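PDB 1I4U: crustacyanin-C1 subunit, which binds the carotenoid astaxanthin as a lipocalin subunit of crustacyanin, the pigment complex that gives the lobster carapace its blue colour. Local coordinates for residues Gly81-Asn86 and Pro91-Asp96; Asn54-Ser57 and Gln62-Ile65; Ala22-Asn27 and Thr110-Tyr115; Ile122-Asn125 and His129-Phe132; Ser133-Arg138 and Thr162-Thr167. One frame throughout, in Å; residues are numbered along the deposited sequence.

Interaction 1: Gly81-Asn86 and Pro91-Asp96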
# COMPACT_ATOMS: atom_id res chain seq x y z
N GLY A 81 -0.60 -14.16 -1.65
CA GLY A 81 -1.14 -12.93 -2.18
C GLY A 81 -2.55 -13.10 -2.66
O GLY A 81 -3.10 -14.21 -2.75
N LYS A 82 -3.20 -11.97 -2.97
CA LYS A 82 -4.50 -11.90 -3.59
C LYS A 82 -4.53 -10.79 -4.61
O LYS A 82 -3.83 -9.79 -4.45
CB LYS A 82 -5.62 -11.61 -2.57
CG LYS A 82 -5.89 -12.69 -1.57
CD LYS A 82 -6.86 -12.19 -0.51
CE LYS A 82 -7.16 -13.31 0.45
NZ LYS A 82 -8.34 -14.05 0.01
N LEU A 83 -5.35 -10.98 -5.65
CA LEU A 83 -5.61 -9.91 -6.60
C LEU A 83 -7.12 -9.77 -6.68
O LEU A 83 -7.79 -10.74 -7.01
CB LEU A 83 -4.89 -10.26 -7.88
CG LEU A 83 -4.75 -9.32 -9.02
CD1 LEU A 83 -3.84 -8.17 -8.67
CD2 LEU A 83 -4.18 -10.03 -10.23
N TYR A 84 -7.66 -8.62 -6.34
CA TYR A 84 -9.12 -8.46 -6.27
C TYR A 84 -9.49 -7.10 -6.80
O TYR A 84 -8.65 -6.18 -6.82
CB TYR A 84 -9.62 -8.65 -4.86
CG TYR A 84 -8.89 -7.98 -3.74
CD1 TYR A 84 -9.08 -6.62 -3.46
CD2 TYR A 84 -7.97 -8.66 -2.95
CE1 TYR A 84 -8.40 -6.02 -2.44
CE2 TYR A 84 -7.30 -8.04 -1.93
CZ TYR A 84 -7.50 -6.71 -1.65
OH TYR A 84 -6.85 -6.03 -0.65
N PRO A 85 -10.71 -6.85 -7.22
CA PRO A 85 -11.04 -5.50 -7.73
C PRO A 85 -10.84 -4.42 -6.66
O PRO A 85 -11.07 -4.60 -5.46
CB PRO A 85 -12.53 -5.65 -8.10
CG PRO A 85 -12.66 -7.10 -8.40
CD PRO A 85 -11.87 -7.77 -7.27
N ASN A 86 -10.39 -3.27 -7.12
CA ASN A 86 -10.19 -2.14 -6.22
C ASN A 86 -11.46 -1.88 -5.40
O ASN A 86 -12.56 -1.89 -5.95
CB ASN A 86 -9.82 -0.89 -6.99
CG ASN A 86 -9.89 0.32 -6.09
OD1 ASN A 86 -10.96 0.93 -5.94
ND2 ASN A 86 -8.80 0.68 -5.47
N PRO A 91 -11.41 1.02 -11.87
CA PRO A 91 -11.11 0.07 -12.93
C PRO A 91 -9.72 -0.51 -12.93
O PRO A 91 -9.03 -0.51 -13.95
CB PRO A 91 -11.38 0.90 -14.19
CG PRO A 91 -11.03 2.28 -13.78
CD PRO A 91 -11.56 2.38 -12.37
N HIS A 92 -9.34 -1.02 -11.76
CA HIS A 92 -8.11 -1.79 -11.68
C HIS A 92 -8.19 -2.73 -10.50
O HIS A 92 -9.09 -2.62 -9.67
CB HIS A 92 -6.95 -0.84 -11.60
CG HIS A 92 -6.90 0.06 -10.43
ND1 HIS A 92 -6.48 -0.14 -9.17
CD2 HIS A 92 -7.29 1.34 -10.40
CE1 HIS A 92 -6.62 0.98 -8.44
NE2 HIS A 92 -7.11 1.91 -9.18
N LEU A 93 -7.25 -3.65 -10.47
CA LEU A 93 -7.13 -4.60 -9.39
C LEU A 93 -6.26 -4.01 -8.28
O LEU A 93 -5.39 -3.15 -8.50
CB LEU A 93 -6.44 -5.89 -9.89
CG LEU A 93 -7.22 -6.60 -11.00
CD1 LEU A 93 -6.30 -7.53 -11.76
CD2 LEU A 93 -8.44 -7.28 -10.39
N SER A 94 -6.46 -4.49 -7.06
CA SER A 94 -5.52 -4.37 -5.96
C SER A 94 -4.72 -5.66 -5.81
O SER A 94 -5.30 -6.72 -5.80
CB SER A 94 -6.23 -4.15 -4.65
OG SER A 94 -6.98 -2.95 -4.65
N ILE A 95 -3.41 -5.52 -5.72
CA ILE A 95 -2.56 -6.66 -5.42
C ILE A 95 -2.19 -6.52 -3.95
O ILE A 95 -1.74 -5.45 -3.48
CB ILE A 95 -1.31 -6.71 -6.31
CG1 ILE A 95 -0.49 -7.96 -5.99
CG2 ILE A 95 -0.42 -5.49 -6.20
CD1 ILE A 95 -0.91 -9.23 -6.58
N ASP A 96 -2.43 -7.57 -3.19
CA ASP A 96 -2.28 -7.59 -1.73
C ASP A 96 -1.48 -8.82 -1.32
O ASP A 96 -1.66 -9.87 -1.92
CB ASP A 96 -3.68 -7.59 -1.10
CG ASP A 96 -3.78 -7.10 0.33
OD1 ASP A 96 -2.74 -6.93 0.99
OD2 ASP A 96 -4.96 -6.92 0.76
O HOH W 1 -6.23 -0.59 -5.89
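Tyr-84 OH donates to Asp-96 OD2 at 2.5 Å, a short bond that reaches the oxygen on its anti side, 29° out of the carboxylate plane. The phenol gets there because CG sits between the backbone N and the carbonyl carbon (chi1 45°), which swings the ring over the partner strand until Ser-94 O lies above the centre of one face. The backbones pair antiparallel: Lys-82 with Asp-96 and Tyr-84 with Ser-94 each exchange two N-H...O bonds, and Asn-86 N adds one to His-92 O (2.9 Å). A bridging water accepts from Asn-86 ND2, and the same water bonds Ser-94 OG. Asn-86 CB rests on the His-92 ring as a CH-pi contact, 4.2 Å from the centroid. Asn-86 OD1 and His-92 NE2 bond elsewhere, to Phe-88 N and Glu-90 OE1.

The other face of this lipocalin-barrel hairpin is apolar. Leu-83 crosses Leu-93 at about a right angle, CD2 to CD1 3.6 Å, and its CD1 lies 3.8 Å from Ile-95 CB. Pro-87 of the second subunit packs on Tyr-84 and Asp-96; the carboxylate, probably charged and so strengthening the phenol bond, lies beside the subunit interface.

Interaction 2: Asn54-Ser57 and Gln62-Ile65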
# COMPACT_ATOMS: atom_id res chain seq x y z
N ASN A 54 4.87 -16.99 -9.90
CA ASN A 54 3.59 -16.52 -9.35
C ASN A 54 2.49 -17.43 -9.89
O ASN A 54 2.21 -17.44 -11.07
CB ASN A 54 3.34 -15.07 -9.69
CG ASN A 54 4.45 -14.14 -9.30
OD1 ASN A 54 4.78 -14.11 -8.13
ND2 ASN A 54 5.05 -13.43 -10.27
N GLU A 55 1.89 -18.19 -8.97
CA GLU A 55 0.85 -19.15 -9.31
C GLU A 55 -0.49 -18.53 -8.90
O GLU A 55 -0.70 -18.25 -7.74
CB GLU A 55 1.11 -20.50 -8.64
CG GLU A 55 0.12 -21.55 -9.07
CD GLU A 55 0.50 -22.91 -8.52
OE1 GLU A 55 1.62 -23.16 -8.06
OE2 GLU A 55 -0.43 -23.72 -8.51
N TYR A 56 -1.35 -18.32 -9.88
CA TYR A 56 -2.63 -17.68 -9.69
C TYR A 56 -3.80 -18.67 -9.85
O TYR A 56 -3.86 -19.42 -10.84
CB TYR A 56 -2.83 -16.61 -10.74
CG TYR A 56 -1.95 -15.39 -10.59
CD1 TYR A 56 -0.89 -15.21 -9.72
CD2 TYR A 56 -2.22 -14.28 -11.35
CE1 TYR A 56 -0.12 -14.11 -9.58
CE2 TYR A 56 -1.42 -13.18 -11.19
CZ TYR A 56 -0.39 -13.05 -10.37
OH TYR A 56 0.30 -11.86 -10.29
N SER A 57 -4.73 -18.67 -8.91
CA SER A 57 -5.97 -19.45 -8.93
C SER A 57 -7.14 -18.49 -8.91
O SER A 57 -7.18 -17.60 -8.05
CB SER A 57 -6.00 -20.39 -7.72
OG SER A 57 -4.88 -21.25 -7.82
N GLN A 62 -11.81 -13.39 -7.28
CA GLN A 62 -10.48 -12.84 -7.14
C GLN A 62 -9.50 -13.96 -7.48
O GLN A 62 -9.90 -15.10 -7.66
CB GLN A 62 -10.24 -12.40 -5.69
CG GLN A 62 -10.01 -13.61 -4.81
CD GLN A 62 -9.79 -13.24 -3.36
OE1 GLN A 62 -9.53 -14.13 -2.57
NE2 GLN A 62 -9.84 -11.96 -3.02
N PHE A 63 -8.25 -13.59 -7.50
CA PHE A 63 -7.14 -14.52 -7.62
C PHE A 63 -6.48 -14.69 -6.28
O PHE A 63 -6.17 -13.72 -5.59
CB PHE A 63 -6.10 -14.04 -8.62
CG PHE A 63 -6.56 -13.80 -10.03
CD1 PHE A 63 -7.03 -12.56 -10.39
CD2 PHE A 63 -6.50 -14.79 -10.99
CE1 PHE A 63 -7.44 -12.30 -11.69
CE2 PHE A 63 -6.89 -14.54 -12.30
CZ PHE A 63 -7.33 -13.29 -12.67
N VAL A 64 -6.23 -15.95 -5.95
CA VAL A 64 -5.37 -16.35 -4.88
C VAL A 64 -3.99 -16.66 -5.47
O VAL A 64 -3.87 -17.30 -6.51
CB VAL A 64 -5.93 -17.62 -4.20
CG1 VAL A 64 -4.98 -18.17 -3.17
CG2 VAL A 64 -7.31 -17.22 -3.63
N ILE A 65 -2.95 -16.15 -4.85
CA ILE A 65 -1.62 -16.16 -5.42
C ILE A 65 -0.69 -16.88 -4.47
O ILE A 65 -0.70 -16.57 -3.28
CB ILE A 65 -1.02 -14.77 -5.69
CG1 ILE A 65 -1.97 -13.88 -6.45
CG2 ILE A 65 0.31 -14.90 -6.41
CD1 ILE A 65 -1.58 -12.43 -6.51
O HOH W 2 -2.69 -20.21 -6.14
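Tyr-56 and Ile-65 lie side by side on one face of the sheet, the ring running along the aliphatic chain. Tyr-56 CE1 is 3.3 Å from Ile-65 CG2, a close approach, and the same ring carbon also lies 3.6 Å from Ile-65 CG1. Two torsions produce this fit. Tyr-56 CG is anti to its carbonyl carbon (chi1 -70°); in Ile-65, with CG1 anti to the carbonyl carbon (chi1 -50°), CG2 is anti to the backbone N, and both branches meet Tyr-56 CE1 and CD1. CD1 of Ile-65 follows the ring as far as Tyr-56 CZ. Phe-63 is related to the tyrosine less directly. The ring planes are inclined at 51° with centroids 5.9 Å apart, and the nearest touch is Phe-63 CD2 against Tyr-56 CB.

These residues belong to the antiparallel hairpin of strands 52-58 and 63-68, consecutive strands of the lipocalin barrel. Tyr-56 and Ile-65 form a non-hydrogen-bonded pair, next to the hydrogen-bonded pair of Ser-57 and Val-64, whose two N-H...O bonds are 2.9 Å (Ser-57 N to Val-64 O) and 2.8 Å (Val-64 N to Ser-57 O). Beyond the hairpin, Phe-136 packs on Tyr-56, and Ile-95 and Tyr-97 on Ile-65, which places this face against other barrel strands.

On the reverse face Ser-57 and Val-64 are exposed to solvent. A water there bonds Ser-57 OG and donates to Val-64 O at 3.2 Å, bridging a serine hydroxyl to the carbonyl that already accepts from Ser-57 N.

Interaction 3: Ala22-Asn27 and Thr110-Tyr115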
# COMPACT_ATOMS: atom_id res chain seq x y z
N ALA A 22 -12.28 -3.37 -19.09
CA ALA A 22 -13.31 -4.05 -19.88
C ALA A 22 -12.76 -5.18 -20.76
O ALA A 22 -13.39 -6.20 -21.00
CB ALA A 22 -14.06 -3.01 -20.69
N GLU A 23 -11.54 -5.05 -21.32
CA GLU A 23 -10.97 -6.17 -22.05
C GLU A 23 -10.68 -7.37 -21.17
O GLU A 23 -10.73 -8.55 -21.58
CB GLU A 23 -9.61 -5.77 -22.67
CG GLU A 23 -9.79 -4.81 -23.83
CD GLU A 23 -8.49 -4.25 -24.35
OE1 GLU A 23 -7.41 -4.33 -23.73
OE2 GLU A 23 -8.61 -3.65 -25.42
N GLN A 24 -10.30 -7.06 -19.93
CA GLN A 24 -9.73 -8.09 -19.06
C GLN A 24 -10.78 -8.80 -18.24
O GLN A 24 -10.55 -9.95 -17.86
CB GLN A 24 -8.68 -7.41 -18.19
CG GLN A 24 -7.45 -7.09 -19.03
CD GLN A 24 -6.59 -6.01 -18.43
OE1 GLN A 24 -6.75 -5.67 -17.24
NE2 GLN A 24 -5.67 -5.51 -19.25
N THR A 25 -11.91 -8.14 -17.91
CA THR A 25 -12.90 -8.82 -17.06
C THR A 25 -13.37 -10.14 -17.63
O THR A 25 -13.52 -11.11 -16.87
CB THR A 25 -14.08 -7.87 -16.78
OG1 THR A 25 -13.57 -6.78 -16.02
CG2 THR A 25 -15.07 -8.60 -15.91
N PRO A 26 -13.63 -10.29 -18.93
CA PRO A 26 -14.08 -11.59 -19.45
C PRO A 26 -13.02 -12.68 -19.45
O PRO A 26 -13.42 -13.81 -19.74
CB PRO A 26 -14.47 -11.33 -20.92
CG PRO A 26 -14.71 -9.87 -20.92
CD PRO A 26 -13.64 -9.31 -20.03
N ASN A 27 -11.78 -12.32 -19.17
CA ASN A 27 -10.65 -13.20 -19.45
C ASN A 27 -9.95 -13.65 -18.20
O ASN A 27 -8.80 -14.11 -18.28
CB ASN A 27 -9.67 -12.53 -20.43
CG ASN A 27 -10.22 -12.57 -21.84
OD1 ASN A 27 -10.61 -13.64 -22.37
ND2 ASN A 27 -10.29 -11.43 -22.51
N THR A 110 -1.48 -7.68 -22.25
CA THR A 110 -1.20 -9.10 -22.14
C THR A 110 -1.79 -9.84 -23.35
O THR A 110 -2.81 -9.40 -23.88
CB THR A 110 -1.72 -9.71 -20.85
OG1 THR A 110 -1.34 -11.10 -20.74
CG2 THR A 110 -3.24 -9.67 -20.79
N ASP A 111 -1.17 -10.93 -23.72
CA ASP A 111 -1.76 -11.87 -24.68
C ASP A 111 -2.21 -13.14 -23.98
O ASP A 111 -2.59 -14.08 -24.70
CB ASP A 111 -0.84 -12.17 -25.86
CG ASP A 111 0.33 -13.05 -25.51
OD1 ASP A 111 0.55 -13.28 -24.30
OD2 ASP A 111 1.02 -13.50 -26.46
N TYR A 112 -2.12 -13.24 -22.66
CA TYR A 112 -2.52 -14.34 -21.81
C TYR A 112 -1.65 -15.60 -21.95
O TYR A 112 -1.45 -16.26 -20.93
CB TYR A 112 -4.00 -14.79 -21.96
CG TYR A 112 -4.88 -13.60 -21.61
CD1 TYR A 112 -5.14 -13.32 -20.30
CD2 TYR A 112 -5.41 -12.79 -22.58
CE1 TYR A 112 -5.92 -12.25 -19.96
CE2 TYR A 112 -6.21 -11.69 -22.26
CZ TYR A 112 -6.46 -11.42 -20.92
OH TYR A 112 -7.24 -10.35 -20.51
N SER A 113 -1.20 -15.92 -23.15
CA SER A 113 -0.44 -17.14 -23.39
C SER A 113 1.06 -16.95 -23.42
O SER A 113 1.75 -18.00 -23.37
CB SER A 113 -0.93 -17.78 -24.67
OG SER A 113 -0.79 -16.95 -25.72
N ASN A 114 1.61 -15.75 -23.52
CA ASN A 114 3.05 -15.58 -23.56
C ASN A 114 3.54 -14.56 -22.53
O ASN A 114 4.52 -14.82 -21.82
CB ASN A 114 3.52 -15.13 -24.95
CG ASN A 114 3.21 -16.21 -25.96
OD1 ASN A 114 3.99 -17.17 -26.06
ND2 ASN A 114 2.10 -16.08 -26.63
N TYR A 115 2.90 -13.38 -22.48
CA TYR A 115 3.45 -12.29 -21.69
C TYR A 115 2.37 -11.47 -21.04
O TYR A 115 1.25 -11.43 -21.51
CB TYR A 115 4.32 -11.40 -22.63
CG TYR A 115 3.51 -10.56 -23.57
CD1 TYR A 115 3.02 -11.11 -24.75
CD2 TYR A 115 3.19 -9.25 -23.28
CE1 TYR A 115 2.27 -10.37 -25.63
CE2 TYR A 115 2.43 -8.51 -24.16
CZ TYR A 115 1.98 -9.07 -25.32
OH TYR A 115 1.20 -8.37 -26.23
O HOH W 3 -7.40 -8.50 -22.38
O HOH W 4 -8.02 -10.78 -17.65
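Tyr-112, last residue of the Thr-Asp-Tyr sequence that marks one of the conserved regions of lipocalins, brings its phenol end against Gln-24 of helix 17-24 and Asn-27 that follows it. The nearest approach is Tyr-112 OH to Asn-27 CB, 3.3 Å, with Tyr-112 CZ almost as close. Gln-24 CG meets the same hydroxyl oxygen at 3.6 Å, its amide plane turned 82° from the ring, while NE2 bonds Ile-107 O. Asn-27 has CG anti to its carbonyl carbon (chi1 -77°), which returns ND2 to Glu-23 O of the preceding turn and leaves CB facing the phenol.

The polar link between the segments runs through water. One water bonds Tyr-112 OH at 3.0 Å and donates to Gln-24 O; a second bonds the hydroxyl at 2.6 Å and gives only a weak bond to Glu-23 O. A phenylalanine here lacks the hydroxyl, and the two waters would probably lose their common partner, and with it the bridges to Glu-23 O and Gln-24 O.

The loop joining strands 102-110 and 115-123 at the helix-capped end of the barrel holds the tyrosine in position. Thr-110 OG1 accepts from Tyr-112 N, an ST turn, and donates to Tyr-115 O, while CG2 of the threonine lies over one face of the Tyr-112 ring. Asp-111 OD1 receives Asn-114 N at 2.8 Å and Tyr-115 N from opposite faces of the carboxylate; OD2 takes Asn-114 ND2.

Interaction 4: Ile122-Asn125 and His129-Phe132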
# COMPACT_ATOMS: atom_id res chain seq x y z
N ILE A 122 2.05 5.22 -7.49
CA ILE A 122 1.56 5.96 -6.33
C ILE A 122 1.99 7.40 -6.43
O ILE A 122 3.19 7.62 -6.64
CB ILE A 122 2.02 5.30 -5.03
CG1 ILE A 122 1.55 5.94 -3.73
CG2 ILE A 122 3.53 5.18 -4.94
CD1 ILE A 122 0.05 5.92 -3.51
N ASP A 123 1.05 8.32 -6.21
CA ASP A 123 1.40 9.72 -6.05
C ASP A 123 1.72 10.08 -4.61
O ASP A 123 1.04 9.71 -3.66
CB ASP A 123 0.22 10.58 -6.50
CG ASP A 123 0.09 10.58 -8.00
OD1 ASP A 123 1.01 11.02 -8.67
OD2 ASP A 123 -0.97 10.15 -8.45
N TYR A 124 2.75 10.87 -4.42
CA TYR A 124 3.12 11.40 -3.13
C TYR A 124 2.56 12.83 -2.99
O TYR A 124 2.07 13.42 -3.95
CB TYR A 124 4.64 11.43 -2.92
CG TYR A 124 5.30 10.08 -3.01
CD1 TYR A 124 4.98 9.08 -2.10
CD2 TYR A 124 6.24 9.79 -4.01
CE1 TYR A 124 5.59 7.84 -2.20
CE2 TYR A 124 6.84 8.56 -4.09
CZ TYR A 124 6.51 7.57 -3.17
OH TYR A 124 7.11 6.33 -3.23
N ASN A 125 2.67 13.37 -1.78
CA ASN A 125 2.19 14.70 -1.47
C ASN A 125 3.23 15.78 -1.80
O ASN A 125 2.92 16.97 -1.61
CB ASN A 125 1.75 14.82 -0.03
CG ASN A 125 2.84 14.49 0.98
OD1 ASN A 125 4.02 14.54 0.65
ND2 ASN A 125 2.41 14.22 2.20
N HIS A 129 6.05 10.85 -7.88
CA HIS A 129 5.36 9.56 -7.81
C HIS A 129 6.39 8.46 -7.78
O HIS A 129 7.55 8.70 -8.10
CB HIS A 129 4.45 9.37 -9.02
CG HIS A 129 5.13 9.34 -10.35
ND1 HIS A 129 5.57 10.53 -10.94
CD2 HIS A 129 5.46 8.37 -11.24
CE1 HIS A 129 6.13 10.23 -12.11
NE2 HIS A 129 6.08 8.91 -12.33
N SER A 130 5.95 7.28 -7.41
CA SER A 130 6.76 6.11 -7.55
C SER A 130 5.97 5.13 -8.40
O SER A 130 4.80 4.88 -8.19
CB SER A 130 7.13 5.42 -6.26
OG SER A 130 8.25 6.05 -5.62
N ASP A 131 6.66 4.56 -9.37
CA ASP A 131 6.02 3.47 -10.11
C ASP A 131 6.94 2.26 -10.19
O ASP A 131 8.13 2.28 -9.94
CB ASP A 131 5.57 3.92 -11.46
CG ASP A 131 6.61 4.48 -12.39
OD1 ASP A 131 7.79 4.17 -12.17
OD2 ASP A 131 6.17 5.24 -13.26
N PHE A 132 6.25 1.17 -10.44
CA PHE A 132 6.77 -0.18 -10.32
C PHE A 132 6.22 -0.96 -11.52
O PHE A 132 5.00 -1.08 -11.64
CB PHE A 132 6.40 -0.86 -8.98
CG PHE A 132 6.91 0.00 -7.82
CD1 PHE A 132 8.24 0.02 -7.50
CD2 PHE A 132 6.07 0.83 -7.14
CE1 PHE A 132 8.71 0.89 -6.51
CE2 PHE A 132 6.49 1.70 -6.13
CZ PHE A 132 7.84 1.73 -5.85
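Ile-122 and Ser-130 are a hydrogen-bonded antiparallel pair in the hairpin of strands 115-123 and 128-137, neighbours in the lipocalin barrel. Their backbone bonds, Ile-122 N to Ser-130 O and Ser-130 N to Ile-122 O, are both 2.9 Å with N-H...O angles near 160°. Asp-123 and His-129 follow as a non-hydrogen-bonded pair, their CA atoms 4.3 Å apart.

Among side chains the polar link is between hydroxyls: Tyr-124 OH lies 2.7 Å from Ser-130 OG, which sits in the plane of the phenol ring. Tyr-124 gets there with CG anti to its carbonyl carbon (chi1 -60°), bending the ring back over the opposite strand. Ser-130 OG is also bonded to Phe-6 O, so the N-terminal stretch of the chain meets the hairpin at this hydroxyl. A phenylalanine at Tyr-124 would probably leave Ser-130 OG without its phenol partner and the ring freer to turn. Asp-123 and His-129 make no charge contact with each other; OD1 takes Cys-12 N, and the imidazole ND1 bonds Gly-10 O.

Packing completes the contact. Tyr-124 CE2 rests 3.7 Å from His-129 C, and Pro-44 of the second subunit packs on this ring. Phe-101 of the second subunit lies on Ile-122, whose CG2 branch approaches Ser-130 CB to 3.8 Å.

Interaction 5: Ser133-Arg138 and Thr162-Thr167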
# COMPACT_ATOMS: atom_id res chain seq x y z
N SER A 133 7.10 -1.46 -12.37
CA SER A 133 6.74 -2.12 -13.59
C SER A 133 7.36 -3.52 -13.60
O SER A 133 8.40 -3.78 -13.00
CB SER A 133 7.18 -1.33 -14.81
OG SER A 133 6.60 -0.04 -14.83
N PHE A 134 6.66 -4.40 -14.30
CA PHE A 134 6.99 -5.82 -14.37
C PHE A 134 6.71 -6.36 -15.75
O PHE A 134 5.72 -5.99 -16.34
CB PHE A 134 6.19 -6.64 -13.38
CG PHE A 134 6.11 -6.12 -11.95
CD1 PHE A 134 5.25 -5.10 -11.64
CD2 PHE A 134 6.93 -6.64 -10.96
CE1 PHE A 134 5.20 -4.61 -10.35
CE2 PHE A 134 6.84 -6.17 -9.65
CZ PHE A 134 5.99 -5.14 -9.37
N ILE A 135 7.56 -7.28 -16.19
CA ILE A 135 7.33 -8.08 -17.38
C ILE A 135 7.18 -9.51 -16.89
O ILE A 135 8.12 -10.03 -16.25
CB ILE A 135 8.43 -7.93 -18.43
CG1 ILE A 135 8.53 -6.48 -18.92
CG2 ILE A 135 8.27 -8.84 -19.64
CD1 ILE A 135 9.78 -6.18 -19.74
N PHE A 136 6.03 -10.10 -17.15
CA PHE A 136 5.76 -11.50 -16.83
C PHE A 136 5.75 -12.38 -18.11
O PHE A 136 5.38 -11.89 -19.18
CB PHE A 136 4.39 -11.63 -16.21
CG PHE A 136 4.17 -11.33 -14.75
CD1 PHE A 136 5.11 -10.68 -13.96
CD2 PHE A 136 2.96 -11.73 -14.14
CE1 PHE A 136 4.92 -10.48 -12.60
CE2 PHE A 136 2.75 -11.55 -12.76
CZ PHE A 136 3.73 -10.91 -12.03
N SER A 137 6.19 -13.61 -17.94
CA SER A 137 6.24 -14.60 -19.00
C SER A 137 5.56 -15.89 -18.56
O SER A 137 5.59 -16.24 -17.40
CB SER A 137 7.69 -14.88 -19.37
OG SER A 137 7.76 -15.85 -20.42
N ARG A 138 5.01 -16.62 -19.54
CA ARG A 138 4.53 -17.96 -19.21
C ARG A 138 5.63 -19.00 -19.12
O ARG A 138 5.34 -20.15 -18.72
CB ARG A 138 3.46 -18.39 -20.22
CG ARG A 138 2.15 -17.65 -20.12
CD ARG A 138 1.49 -17.79 -18.77
NE ARG A 138 0.09 -17.39 -18.84
CZ ARG A 138 -0.78 -17.59 -17.85
NH1 ARG A 138 -0.43 -18.18 -16.73
NH2 ARG A 138 -2.04 -17.20 -18.00
N THR A 162 14.85 1.76 -19.54
CA THR A 162 16.18 1.40 -19.07
C THR A 162 16.21 1.06 -17.57
O THR A 162 17.19 0.54 -17.03
CB THR A 162 17.18 2.55 -19.36
OG1 THR A 162 16.88 3.67 -18.50
CG2 THR A 162 17.10 2.98 -20.82
N ARG A 163 15.13 1.30 -16.84
CA ARG A 163 14.95 0.93 -15.47
C ARG A 163 14.75 -0.57 -15.24
O ARG A 163 14.90 -1.07 -14.15
CB ARG A 163 13.79 1.74 -14.87
CG ARG A 163 14.15 3.22 -14.65
CD ARG A 163 12.92 4.05 -14.34
NE ARG A 163 12.30 3.58 -13.07
CZ ARG A 163 11.05 3.85 -12.72
NH1 ARG A 163 10.23 4.58 -13.45
NH2 ARG A 163 10.62 3.35 -11.58
N PHE A 164 14.42 -1.32 -16.29
CA PHE A 164 14.19 -2.76 -16.08
C PHE A 164 15.48 -3.52 -15.81
O PHE A 164 16.49 -3.29 -16.46
CB PHE A 164 13.53 -3.40 -17.30
CG PHE A 164 12.05 -3.17 -17.31
CD1 PHE A 164 11.22 -3.96 -16.54
CD2 PHE A 164 11.49 -2.14 -18.03
CE1 PHE A 164 9.86 -3.77 -16.51
CE2 PHE A 164 10.12 -1.93 -18.04
CZ PHE A 164 9.33 -2.75 -17.23
N VAL A 165 15.35 -4.47 -14.89
CA VAL A 165 16.43 -5.41 -14.53
C VAL A 165 15.89 -6.81 -14.69
O VAL A 165 14.78 -7.13 -14.19
CB VAL A 165 16.97 -5.18 -13.10
CG1 VAL A 165 18.09 -6.17 -12.83
CG2 VAL A 165 17.43 -3.73 -12.91
N LYS A 166 16.60 -7.70 -15.36
CA LYS A 166 16.17 -9.09 -15.56
C LYS A 166 16.27 -9.86 -14.26
O LYS A 166 17.17 -9.65 -13.46
CB LYS A 166 17.06 -9.74 -16.61
CG LYS A 166 16.61 -11.01 -17.22
CD LYS A 166 17.44 -11.41 -18.45
CE LYS A 166 16.94 -10.52 -19.58
NZ LYS A 166 17.61 -10.91 -20.86
N THR A 167 15.35 -10.77 -14.04
CA THR A 167 15.29 -11.63 -12.85
C THR A 167 15.87 -12.98 -13.20
O THR A 167 15.64 -13.55 -14.28
CB THR A 167 13.80 -11.80 -12.48
OG1 THR A 167 13.39 -10.48 -12.24
CG2 THR A 167 13.59 -12.76 -11.29
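Phe-164 and Ile-135 meet at about a right angle, with the isoleucine end laid over one face of the ring. Ile-135 CD1 lies 4.2 Å from the ring centroid and 15° off its normal, a CH-pi contact displaced toward the rim. The CG1 branch follows, 3.9 Å from Phe-164 CE1. Phe-164 holds CG anti to its carbonyl carbon (chi1 -81°), which carries CE1 and CZ to Ile-135 and Ser-133.

Ser-133 meets the far end of the ring from an oblique direction: its CB is 3.5 Å from Phe-164 CZ. Near the ring plane, Phe-134 N approaches Phe-164 CE1 at 3.9 Å, bringing the edge of the ring up to the strand backbone.

The two strands do not pair directly. Their axes are 8.4 Å apart at closest and run at 38°, and each is hydrogen-bonded instead to strand 33-41, which lies between them in the sheet. Phe-164 thus bridges over that strand, and its ring also meets Phe-154 of helix 144-156, the helix that in lipocalins packs on the outside of the barrel. Phe-134 and Phe-136 alternate to the opposite side of their strand, where Phe-136 touches Tyr-56.

With mostly carbon against carbon, apart from backbone atoms of Ser-133 and Phe-134 near the ring, the junction rests mainly on shape and dispersion, and neither Ile-135 nor Phe-164 offers a polar side-chain atom there that would need a partner.

In the fold
Interactions 1 and 2 adjoin in the barrel: Gly-81 O accepts from Ile-65 N at 2.9 Å, and Ile-95 CD1 touches Ile-65 CD1. Interactions 4 and 5 divide strand 128-137 between them and are joined by the Asp-131 to Arg-163 salt bridge (OD1 to NH1 2.8 Å). Interaction 3 meets interaction 5 through Arg-138, whose NE bonds Tyr-112 O; this arginine also makes a cation-pi contact with Trp-35, a lipocalin signature arrangement. Interactions 2 and 4 are far apart, centres about 25 Å. No carotenoid is bound here, but methylpentanediol molecules lie near Ile-95, Asn-54 and Phe-134, consistent with a pocket inside the barrel. Interactions 1 and 4 both touch the second subunit.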